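Local coordinates for protein putative metal-dependent isothiocyanate hydrolase SaxA (Pectobacterium carotovorum, PDB 6BRM) that probably hydrolyses isothiocyanates at a site with two zinc ions, in a fold of the metallo-beta-lactamase superfamily, at residues B[181-186]-B[213-218]; B[204-209]-B[242-247]; B[11-16]-B[149-154]; B[217-222]-B[248-253]. All coordinates share one frame; numbering follows the deposited sequence.

Contact 1 (B[181-186]-B[213-218]); sequences EIVVLN and PTATIV
Leu185 and Ile217 cross obliquely where two parallel strands run side by side, with CD1 of Leu185 3.4 Å from CG2 of Ile217. The two branches of Ile217 divide the work. CG2, anti to the backbone N, meets Leu185, while CG1 lies beside that nitrogen (chi1 -43°) and carries CD1 back to CB of Val183, at 4.2 Å. On the opposite face the side chains of Ile182, Val184 and Val218 all point the same way. Val218 lies alongside both of the others: its CG2 is 4.2 Å from CG2 of Ile182, and its CB is 4.1 Å from CG2 of Val184.

Between the two faces the register is Ile182 with Thr216, Val183 with Ile217 and Val184 with Val218, and four backbone hydrogen bonds form the ladder. Thr216 N donates to Glu181 O, Val183 N to Thr216 O over 3.1 Å and almost straight at 170°, Val218 N to Val183 O, and Leu185 N to Val218 O over 3.0 Å. Thr216, Val183 and Val218 each use both N and O on this ladder. The strand axes diverge by 33°, as expected of a twisted sheet. Beyond the ladder, Asn186 ND2 hydrogen-bonds OD1 of the zinc ligand Asp164.

Tyr171 and Leu175 of helix 169-178 pack on Val183, and Ile182 reaches Met1 and Phe259. Strand 159-163 flanks 182-186 on its other edge, and strand 248-249 flanks 216-220, so the pair lies inside one sheet of the alpha-beta/beta-alpha sandwich.

Contact 2 (B[204-209]-B[242-247]); sequences DTLRTL and HGIEDK
Ile244 packs against Leu206 and Leu209 of helix 203-211, and these three side chains bury the most surface here. The segment 242-247 is the turn that leads from helix 232-241 into strand 248-249, part of a beta-alpha-beta crossover, and it lies alongside the preceding helix of the alpha/beta fold. No hydrogen bond joins the two segments, so the join is made by apolar side chains.

The two branches of Ile244 meet different leucines. Its CG1 lies between the backbone N and the carbonyl carbon (chi1 66°), and the CD1 beyond it stands 4.0 Å from CD1 of Leu206, the two side chains crossing at about a right angle. CG2 of Ile244 instead meets CD2 of Leu209 at 3.9 Å, the two side chains running past one another in opposite senses. Leu209 and Leu206 are one helical turn apart, so both present methyl groups to the turn.

The same leucines reach further along it. CD2 of Leu209 also lies 3.9 Å from CB of Lys247, with CD of the same lysine close by; the NZ of Lys247 turns to a hydrogen bond with Pro213 O. Leu206 crosses His242 at about a right angle as well; the ring is tethered by ND1 to Phe238 O, and its CD2 lies 3.5 Å from CD2 of Leu206.

Contact 3 (B[11-16]-B[149-154]); sequences LVLQYA and LVFTHH
Tyr15 and Phe151 sit on strands of two different sheets; the axes of the short strand segments 11-15 and 149-152 come no closer than 10.1 Å and run within 25° of parallel, so side chains alone span the gap. Tyr15 has CG anti to its backbone N (chi1 -165°), and its ring lies across the base of Phe151: CB of Phe151 sits 3.7 Å above one face in a CH-pi contact, offset toward the rim and nearest to CZ. The two rings themselves are oblique, with planes at 43° and centroids 5.6 Å apart. The tip of Phe151 is used differently. It meets Leu13 tip to tip, CD2 of Leu13 lying over a face of the ring at 3.8 Å from CE1 in a second CH-pi contact.

This is the interior of the alpha-beta/beta-alpha sandwich of the metallo-beta-lactamase fold, where strands 10-15 and 148-152 turn side chains inward from the two facing sheets. Ile159 of the neighbouring strand 159-163 also touches both Tyr15 and Phe151, and the ring of Phe20 meets that of Phe151.

Where the chain leaves the strands, CB of His153 lies 3.7 Å from CE1 of Tyr15, and the imidazole of His153 receives CB of Ala16 over one face, 3.7 Å from CD2, a third CH-pi contact. The Tyr15 hydroxyl, at the far end of its ring, is hydrogen-bonded to Lys157 O, and Ala16 N to the Glu156 carboxylate.

Contact 4 (B[217-222]-B[248-253]); sequences IVASHM and ILIPAD. With ZN (zinc ion), chain M.
Leu249 N donates to Ile217 O over 2.7 Å, bent at the hydrogen (136°) although the donor lies nearly along the C=O axis. The carbonyl of Leu249 in turn accepts from Ala219 N, 2.8 Å to Leu249 O, in an almost straight bond of 176°. These two bonds pair Ile217 with Ile248 and Val218 with Leu249 in parallel register. Pro251, with no N-H to give, instead sets CD 3.3 Å from Ala219 O, and the strand pairing goes no further.

Ile217 and Ile248 lie side by side and point the same way, CD1 of Ile248 3.7 Å from CG1 of Ile217. Farther on, CG2 of Ile250 lies against CB of Ala219 and against Met222. The thioether chain of Met222, extended beyond CG (chi2 -171°), crosses Ile250 at about a right angle and brings CE to 3.5 Å from that CG2.

Between Ala219 and Met222 the chain leaves the strand and presents His221, whose NE2 binds a zinc ion at 2.2 Å. Asp71, His72, Asp164 and two waters complete that site, so the metal ligand follows directly on the end of the paired strand.

Strand 248-249 is the edge of its sheet within the chain, and 216-220 has 182-186 on its other side. Leu209 of helix 203-211 packs on both Ile217 and Ile248, while Leu235 of the crossover helix 232-241 touches Ala219 and Met222.

How the contacts relate
From the N terminus, contact 3 comes first: it closes a loop of 132 residues and packs the two sheets of the sandwich together. The remaining three interlock in the C-terminal third of the chain. Contact 1 opens at 181-186; contact 2 opens inside its loop at 204-209 and closes only at 242-247, so the two cross. Contact 4 begins on Ile217 and Val218, where contact 1 ends, and crosses contact 2, closing at 248-253. Contacts 1 and 4 thus set strand 216-220 between two parallel neighbours, and contact 2 ties helix 203-211 to the turn before the edge strand. The Lys247 carbonyl probably accepts a hydrogen bond from Ile217 N, joining contact 2 to contacts 1 and 4.

Contact 1 (B[181-186]-B[213-218])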
# COMPACT_ATOMS: atom_id res chain seq x y z
N GLU B 181 13.16 11.36 -12.70
CA GLU B 181 13.30 11.58 -14.15
C GLU B 181 13.29 10.24 -14.91
O GLU B 181 12.92 10.20 -16.08
CB GLU B 181 14.57 12.38 -14.48
CG GLU B 181 14.59 13.81 -13.95
CD GLU B 181 15.42 13.98 -12.68
OE1 GLU B 181 16.65 14.16 -12.80
OE2 GLU B 181 14.84 13.94 -11.58
N ILE B 182 13.70 9.17 -14.24
CA ILE B 182 13.72 7.82 -14.81
C ILE B 182 12.90 6.87 -13.93
O ILE B 182 13.18 6.72 -12.74
CB ILE B 182 15.17 7.28 -14.90
CG1 ILE B 182 16.05 8.21 -15.74
CG2 ILE B 182 15.19 5.87 -15.50
CD1 ILE B 182 17.52 8.08 -15.44
N VAL B 183 11.91 6.22 -14.53
CA VAL B 183 11.09 5.21 -13.84
C VAL B 183 11.22 3.89 -14.60
O VAL B 183 10.74 3.78 -15.73
CB VAL B 183 9.61 5.64 -13.76
CG1 VAL B 183 8.81 4.68 -12.90
CG2 VAL B 183 9.49 7.05 -13.18
N VAL B 184 11.87 2.90 -13.98
CA VAL B 184 12.05 1.57 -14.58
C VAL B 184 10.90 0.66 -14.14
O VAL B 184 10.77 0.35 -12.95
CB VAL B 184 13.40 0.93 -14.18
CG1 VAL B 184 13.64 -0.35 -14.97
CG2 VAL B 184 14.55 1.91 -14.39
N LEU B 185 10.07 0.25 -15.10
CA LEU B 185 8.90 -0.60 -14.83
C LEU B 185 9.13 -2.05 -15.26
O LEU B 185 9.84 -2.31 -16.24
CB LEU B 185 7.67 -0.07 -15.56
CG LEU B 185 7.32 1.41 -15.40
CD1 LEU B 185 6.07 1.73 -16.19
CD2 LEU B 185 7.15 1.79 -13.94
N ASN B 186 8.52 -2.97 -14.51
CA ASN B 186 8.49 -4.39 -14.85
C ASN B 186 7.21 -4.67 -15.63
O ASN B 186 6.18 -5.03 -15.04
CB ASN B 186 8.58 -5.24 -13.58
CG ASN B 186 9.94 -5.14 -12.90
OD1 ASN B 186 10.82 -4.39 -13.34
ND2 ASN B 186 10.11 -5.90 -11.83
N PRO B 213 4.80 13.69 -16.66
CA PRO B 213 5.15 13.81 -18.09
C PRO B 213 6.60 14.18 -18.42
O PRO B 213 7.01 14.04 -19.57
CB PRO B 213 4.19 14.89 -18.60
CG PRO B 213 3.88 15.71 -17.41
CD PRO B 213 3.90 14.78 -16.23
N THR B 214 7.36 14.66 -17.44
CA THR B 214 8.80 14.89 -17.60
C THR B 214 9.58 13.58 -17.71
O THR B 214 10.59 13.51 -18.41
CB THR B 214 9.39 15.65 -16.40
OG1 THR B 214 9.14 14.91 -15.20
CG2 THR B 214 8.77 17.04 -16.28
N ALA B 215 9.10 12.56 -17.00
CA ALA B 215 9.83 11.31 -16.83
C ALA B 215 9.98 10.49 -18.11
O ALA B 215 9.24 10.68 -19.08
CB ALA B 215 9.16 10.46 -15.75
N THR B 216 10.95 9.59 -18.08
CA THR B 216 11.23 8.66 -19.17
C THR B 216 11.07 7.25 -18.61
O THR B 216 11.64 6.94 -17.57
CB THR B 216 12.67 8.83 -19.70
OG1 THR B 216 12.95 10.23 -19.87
CG2 THR B 216 12.85 8.11 -21.03
N ILE B 217 10.32 6.40 -19.31
CA ILE B 217 10.04 5.04 -18.84
C ILE B 217 10.98 4.03 -19.50
O ILE B 217 11.04 3.96 -20.73
CB ILE B 217 8.58 4.60 -19.12
CG1 ILE B 217 7.57 5.73 -18.80
CG2 ILE B 217 8.23 3.33 -18.35
CD1 ILE B 217 7.69 6.32 -17.40
N VAL B 218 11.71 3.27 -18.69
CA VAL B 218 12.50 2.13 -19.16
C VAL B 218 11.70 0.84 -18.90
O VAL B 218 11.50 0.46 -17.75
CB VAL B 218 13.87 2.05 -18.46
CG1 VAL B 218 14.64 0.81 -18.90
CG2 VAL B 218 14.67 3.32 -18.74

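Contact 2 (B[204-209]-B[242-247])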
# COMPACT_ATOMS: atom_id res chain seq x y z
N ASP B 204 -0.16 0.67 -17.75
CA ASP B 204 0.55 1.32 -16.64
C ASP B 204 1.70 2.22 -17.11
O ASP B 204 2.14 3.08 -16.35
CB ASP B 204 1.05 0.27 -15.65
CG ASP B 204 -0.08 -0.52 -15.00
OD1 ASP B 204 -1.15 -0.67 -15.63
OD2 ASP B 204 0.09 -1.00 -13.86
N THR B 205 2.18 2.02 -18.33
CA THR B 205 3.14 2.94 -18.97
C THR B 205 2.53 4.32 -19.22
O THR B 205 3.16 5.34 -18.96
CB THR B 205 3.66 2.36 -20.31
OG1 THR B 205 4.31 1.10 -20.07
CG2 THR B 205 4.65 3.30 -20.97
N LEU B 206 1.30 4.35 -19.75
CA LEU B 206 0.61 5.61 -20.06
C LEU B 206 0.15 6.35 -18.79
O LEU B 206 0.34 7.56 -18.69
CB LEU B 206 -0.60 5.34 -20.97
CG LEU B 206 -1.32 6.54 -21.59
CD1 LEU B 206 -0.41 7.32 -22.53
CD2 LEU B 206 -2.56 6.07 -22.33
N ARG B 207 -0.45 5.62 -17.85
CA ARG B 207 -0.96 6.20 -16.60
C ARG B 207 0.12 6.89 -15.75
O ARG B 207 -0.18 7.86 -15.06
CB ARG B 207 -1.67 5.12 -15.79
CG ARG B 207 -3.07 4.78 -16.30
CD ARG B 207 -3.56 3.43 -15.81
NE ARG B 207 -4.99 3.26 -16.03
CZ ARG B 207 -5.55 3.05 -17.22
NH1 ARG B 207 -4.80 2.99 -18.31
NH2 ARG B 207 -6.86 2.91 -17.31
N THR B 208 1.35 6.38 -15.80
CA THR B 208 2.50 7.03 -15.15
C THR B 208 2.88 8.34 -15.83
O THR B 208 3.10 9.35 -15.16
CB THR B 208 3.77 6.16 -15.20
OG1 THR B 208 4.01 5.71 -16.54
CG2 THR B 208 3.64 4.97 -14.31
N LEU B 209 2.96 8.30 -17.15
CA LEU B 209 3.43 9.44 -17.95
C LEU B 209 2.42 10.60 -17.94
O LEU B 209 2.80 11.75 -18.10
CB LEU B 209 3.76 9.00 -19.38
CG LEU B 209 5.04 9.57 -20.02
CD1 LEU B 209 6.29 9.14 -19.26
CD2 LEU B 209 5.12 9.15 -21.48
N HIS B 242 -0.35 6.21 -28.70
CA HIS B 242 -0.67 7.33 -27.81
C HIS B 242 0.34 8.49 -27.85
O HIS B 242 0.32 9.37 -26.99
CB HIS B 242 -0.84 6.82 -26.38
CG HIS B 242 -1.97 5.85 -26.22
ND1 HIS B 242 -1.88 4.53 -26.58
CD2 HIS B 242 -3.23 6.03 -25.75
CE1 HIS B 242 -3.03 3.93 -26.33
NE2 HIS B 242 -3.87 4.82 -25.83
N GLY B 243 1.22 8.50 -28.86
CA GLY B 243 2.15 9.62 -29.08
C GLY B 243 3.25 9.75 -28.04
O GLY B 243 3.68 10.87 -27.74
N ILE B 244 3.72 8.62 -27.51
CA ILE B 244 4.76 8.60 -26.47
C ILE B 244 5.97 7.75 -26.85
O ILE B 244 6.81 7.47 -26.00
CB ILE B 244 4.17 8.14 -25.11
CG1 ILE B 244 3.72 6.67 -25.16
CG2 ILE B 244 3.01 9.04 -24.70
CD1 ILE B 244 3.19 6.14 -23.84
N GLU B 245 6.09 7.38 -28.13
CA GLU B 245 7.13 6.45 -28.60
C GLU B 245 8.56 6.78 -28.15
O GLU B 245 9.29 5.88 -27.74
CB GLU B 245 7.07 6.26 -30.14
CG GLU B 245 7.42 7.46 -31.02
CD GLU B 245 6.30 8.50 -31.16
OE1 GLU B 245 5.11 8.13 -31.12
OE2 GLU B 245 6.63 9.70 -31.30
N ASP B 246 8.94 8.05 -28.20
CA ASP B 246 10.31 8.48 -27.84
C ASP B 246 10.54 8.73 -26.34
O ASP B 246 11.67 9.03 -25.93
CB ASP B 246 10.76 9.70 -28.68
CG ASP B 246 9.88 10.93 -28.47
OD1 ASP B 246 8.73 10.80 -28.01
OD2 ASP B 246 10.35 12.04 -28.80
N LYS B 247 9.49 8.61 -25.53
CA LYS B 247 9.60 8.63 -24.06
C LYS B 247 9.57 7.23 -23.42
O LYS B 247 9.92 7.10 -22.24
CB LYS B 247 8.50 9.50 -23.45
CG LYS B 247 8.82 10.99 -23.49
CD LYS B 247 7.78 11.81 -22.75
CE LYS B 247 8.30 13.21 -22.44
NZ LYS B 247 9.34 13.22 -21.37

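Contact 3 (B[11-16]-B[149-154])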
# COMPACT_ATOMS: atom_id res chain seq x y z
N LEU B 11 19.51 -6.41 -14.03
CA LEU B 11 20.17 -5.24 -14.60
C LEU B 11 21.34 -4.80 -13.73
O LEU B 11 21.34 -5.04 -12.51
CB LEU B 11 19.17 -4.09 -14.77
CG LEU B 11 18.15 -3.79 -13.67
CD1 LEU B 11 18.69 -2.79 -12.66
CD2 LEU B 11 16.85 -3.27 -14.27
N VAL B 12 22.34 -4.19 -14.36
CA VAL B 12 23.46 -3.57 -13.63
C VAL B 12 23.37 -2.05 -13.78
O VAL B 12 23.05 -1.54 -14.85
CB VAL B 12 24.86 -4.11 -14.04
CG1 VAL B 12 24.95 -5.59 -13.73
CG2 VAL B 12 25.18 -3.86 -15.51
N LEU B 13 23.64 -1.36 -12.67
CA LEU B 13 23.41 0.08 -12.54
C LEU B 13 24.66 0.74 -11.96
O LEU B 13 24.95 0.57 -10.78
CB LEU B 13 22.21 0.32 -11.62
CG LEU B 13 21.89 1.74 -11.14
CD1 LEU B 13 21.86 2.73 -12.29
CD2 LEU B 13 20.57 1.75 -10.39
N GLN B 14 25.39 1.47 -12.80
CA GLN B 14 26.53 2.26 -12.34
C GLN B 14 26.02 3.64 -11.92
O GLN B 14 25.66 4.47 -12.76
CB GLN B 14 27.61 2.37 -13.43
CG GLN B 14 28.90 3.01 -12.92
CD GLN B 14 30.17 2.50 -13.61
OE1 GLN B 14 30.26 1.34 -14.01
NE2 GLN B 14 31.17 3.37 -13.71
N TYR B 15 25.98 3.88 -10.60
CA TYR B 15 25.36 5.07 -10.01
C TYR B 15 26.27 5.67 -8.93
O TYR B 15 26.60 4.99 -7.95
CB TYR B 15 24.00 4.69 -9.41
CG TYR B 15 23.10 5.87 -9.08
CD1 TYR B 15 23.31 6.64 -7.94
CD2 TYR B 15 22.02 6.20 -9.90
CE1 TYR B 15 22.49 7.71 -7.63
CE2 TYR B 15 21.19 7.27 -9.60
CZ TYR B 15 21.43 8.02 -8.46
OH TYR B 15 20.62 9.09 -8.14
N ALA B 16 26.67 6.93 -9.13
CA ALA B 16 27.49 7.69 -8.17
C ALA B 16 28.84 7.03 -7.87
O ALA B 16 29.28 6.96 -6.71
CB ALA B 16 26.70 7.95 -6.89
N LEU B 149 12.81 0.49 -5.51
CA LEU B 149 14.07 1.12 -5.10
C LEU B 149 14.24 2.46 -5.79
O LEU B 149 14.23 2.53 -7.02
CB LEU B 149 15.26 0.25 -5.47
CG LEU B 149 15.32 -1.18 -4.95
CD1 LEU B 149 16.41 -1.95 -5.69
CD2 LEU B 149 15.57 -1.20 -3.45
N VAL B 150 14.40 3.53 -5.01
CA VAL B 150 14.76 4.85 -5.53
C VAL B 150 16.23 5.08 -5.22
O VAL B 150 16.71 4.66 -4.17
CB VAL B 150 13.89 5.96 -4.90
CG1 VAL B 150 14.30 7.34 -5.42
CG2 VAL B 150 12.41 5.70 -5.18
N PHE B 151 16.94 5.72 -6.15
CA PHE B 151 18.34 6.10 -5.95
C PHE B 151 18.47 7.61 -6.06
O PHE B 151 18.06 8.19 -7.07
CB PHE B 151 19.24 5.42 -6.98
CG PHE B 151 19.41 3.94 -6.77
CD1 PHE B 151 18.51 3.04 -7.31
CD2 PHE B 151 20.48 3.45 -6.03
CE1 PHE B 151 18.66 1.68 -7.11
CE2 PHE B 151 20.65 2.09 -5.83
CZ PHE B 151 19.74 1.20 -6.37
N THR B 152 19.05 8.24 -5.04
CA THR B 152 19.12 9.70 -4.92
C THR B 152 20.58 10.10 -4.68
O THR B 152 21.27 9.47 -3.88
CB THR B 152 18.17 10.19 -3.80
OG1 THR B 152 16.89 10.50 -4.37
CG2 THR B 152 18.67 11.41 -3.05
N HIS B 153 21.02 11.13 -5.40
CA HIS B 153 22.38 11.70 -5.27
C HIS B 153 22.46 12.98 -6.11
O HIS B 153 21.87 13.04 -7.19
CB HIS B 153 23.44 10.71 -5.76
CG HIS B 153 24.83 11.00 -5.28
ND1 HIS B 153 25.58 12.05 -5.77
CD2 HIS B 153 25.62 10.37 -4.38
CE1 HIS B 153 26.76 12.07 -5.18
NE2 HIS B 153 26.80 11.06 -4.33
N HIS B 154 23.17 13.99 -5.62
CA HIS B 154 23.61 15.12 -6.48
C HIS B 154 24.64 14.62 -7.52
O HIS B 154 25.13 13.50 -7.42
CB HIS B 154 24.16 16.30 -5.65
CG HIS B 154 25.44 16.01 -4.92
ND1 HIS B 154 26.66 16.52 -5.32
CD2 HIS B 154 25.69 15.28 -3.80
CE1 HIS B 154 27.60 16.12 -4.49
NE2 HIS B 154 27.05 15.36 -3.55

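Contact 4 (B[217-222]-B[248-253])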
# COMPACT_ATOMS: atom_id res chain seq x y z
N ILE B 217 10.32 6.40 -19.31
CA ILE B 217 10.04 5.04 -18.84
C ILE B 217 10.98 4.03 -19.50
O ILE B 217 11.04 3.96 -20.73
CB ILE B 217 8.58 4.60 -19.12
CG1 ILE B 217 7.57 5.73 -18.80
CG2 ILE B 217 8.23 3.33 -18.35
CD1 ILE B 217 7.69 6.32 -17.40
N VAL B 218 11.71 3.27 -18.69
CA VAL B 218 12.50 2.13 -19.16
C VAL B 218 11.70 0.84 -18.90
O VAL B 218 11.50 0.46 -17.75
CB VAL B 218 13.87 2.05 -18.46
CG1 VAL B 218 14.64 0.81 -18.90
CG2 VAL B 218 14.67 3.32 -18.74
N ALA B 219 11.26 0.20 -19.98
CA ALA B 219 10.52 -1.07 -19.88
C ALA B 219 11.48 -2.22 -19.59
O ALA B 219 12.62 -2.23 -20.06
CB ALA B 219 9.75 -1.32 -21.17
N SER B 220 11.00 -3.19 -18.82
CA SER B 220 11.81 -4.33 -18.37
C SER B 220 10.90 -5.47 -17.91
O SER B 220 9.68 -5.32 -17.90
CB SER B 220 12.74 -3.89 -17.23
OG SER B 220 13.57 -4.95 -16.78
N HIS B 221 11.50 -6.60 -17.55
CA HIS B 221 10.78 -7.78 -17.05
C HIS B 221 9.87 -8.40 -18.12
O HIS B 221 8.72 -8.76 -17.83
CB HIS B 221 10.00 -7.41 -15.76
CG HIS B 221 9.65 -8.58 -14.89
ND1 HIS B 221 8.95 -9.68 -15.34
CD2 HIS B 221 9.87 -8.80 -13.57
CE1 HIS B 221 8.79 -10.53 -14.34
NE2 HIS B 221 9.33 -10.02 -13.25
N MET B 222 10.37 -8.54 -19.35
CA MET B 222 9.62 -9.20 -20.44
C MET B 222 10.50 -9.93 -21.46
O MET B 222 11.67 -9.60 -21.63
CB MET B 222 8.69 -8.20 -21.14
CG MET B 222 9.36 -6.95 -21.69
SD MET B 222 8.15 -5.74 -22.26
CE MET B 222 9.23 -4.35 -22.56
N ILE B 248 9.14 6.21 -24.16
CA ILE B 248 9.16 4.82 -23.67
C ILE B 248 10.40 4.11 -24.23
O ILE B 248 10.42 3.68 -25.39
CB ILE B 248 7.87 4.04 -24.05
CG1 ILE B 248 6.60 4.85 -23.75
CG2 ILE B 248 7.83 2.69 -23.34
CD1 ILE B 248 6.55 5.49 -22.38
N LEU B 249 11.43 3.99 -23.39
CA LEU B 249 12.63 3.21 -23.72
C LEU B 249 12.33 1.73 -23.53
O LEU B 249 11.85 1.32 -22.47
CB LEU B 249 13.82 3.64 -22.86
CG LEU B 249 14.71 4.79 -23.36
CD1 LEU B 249 15.62 4.32 -24.49
CD2 LEU B 249 13.89 5.99 -23.79
N ILE B 250 12.61 0.92 -24.55
CA ILE B 250 12.38 -0.52 -24.52
C ILE B 250 13.68 -1.21 -24.97
O ILE B 250 13.81 -1.59 -26.14
CB ILE B 250 11.18 -0.96 -25.40
CG1 ILE B 250 9.99 0.00 -25.23
CG2 ILE B 250 10.75 -2.37 -25.02
CD1 ILE B 250 8.85 -0.28 -26.19
N PRO B 251 14.65 -1.36 -24.05
CA PRO B 251 15.98 -1.80 -24.44
C PRO B 251 16.06 -3.29 -24.76
O PRO B 251 15.30 -4.09 -24.20
CB PRO B 251 16.81 -1.50 -23.19
CG PRO B 251 15.85 -1.77 -22.07
CD PRO B 251 14.51 -1.31 -22.58
N ALA B 252 17.00 -3.64 -25.64
CA ALA B 252 17.33 -5.03 -25.91
C ALA B 252 18.11 -5.61 -24.73
O ALA B 252 18.56 -4.87 -23.85
CB ALA B 252 18.15 -5.15 -27.19
N ASP B 253 18.24 -6.93 -24.71
CA ASP B 253 19.09 -7.60 -23.72
C ASP B 253 20.55 -7.27 -24.01
O ASP B 253 21.04 -7.57 -25.10
CB ASP B 253 18.85 -9.12 -23.74
CG ASP B 253 17.53 -9.52 -23.12
OD1 ASP B 253 16.63 -8.66 -22.99
OD2 ASP B 253 17.39 -10.70 -22.74
ZN ZN M . 8.94 -11.16 -11.39
O HOH W 1 8.49 -12.80 -9.99
O HOH W 2 6.95 -11.68 -12.17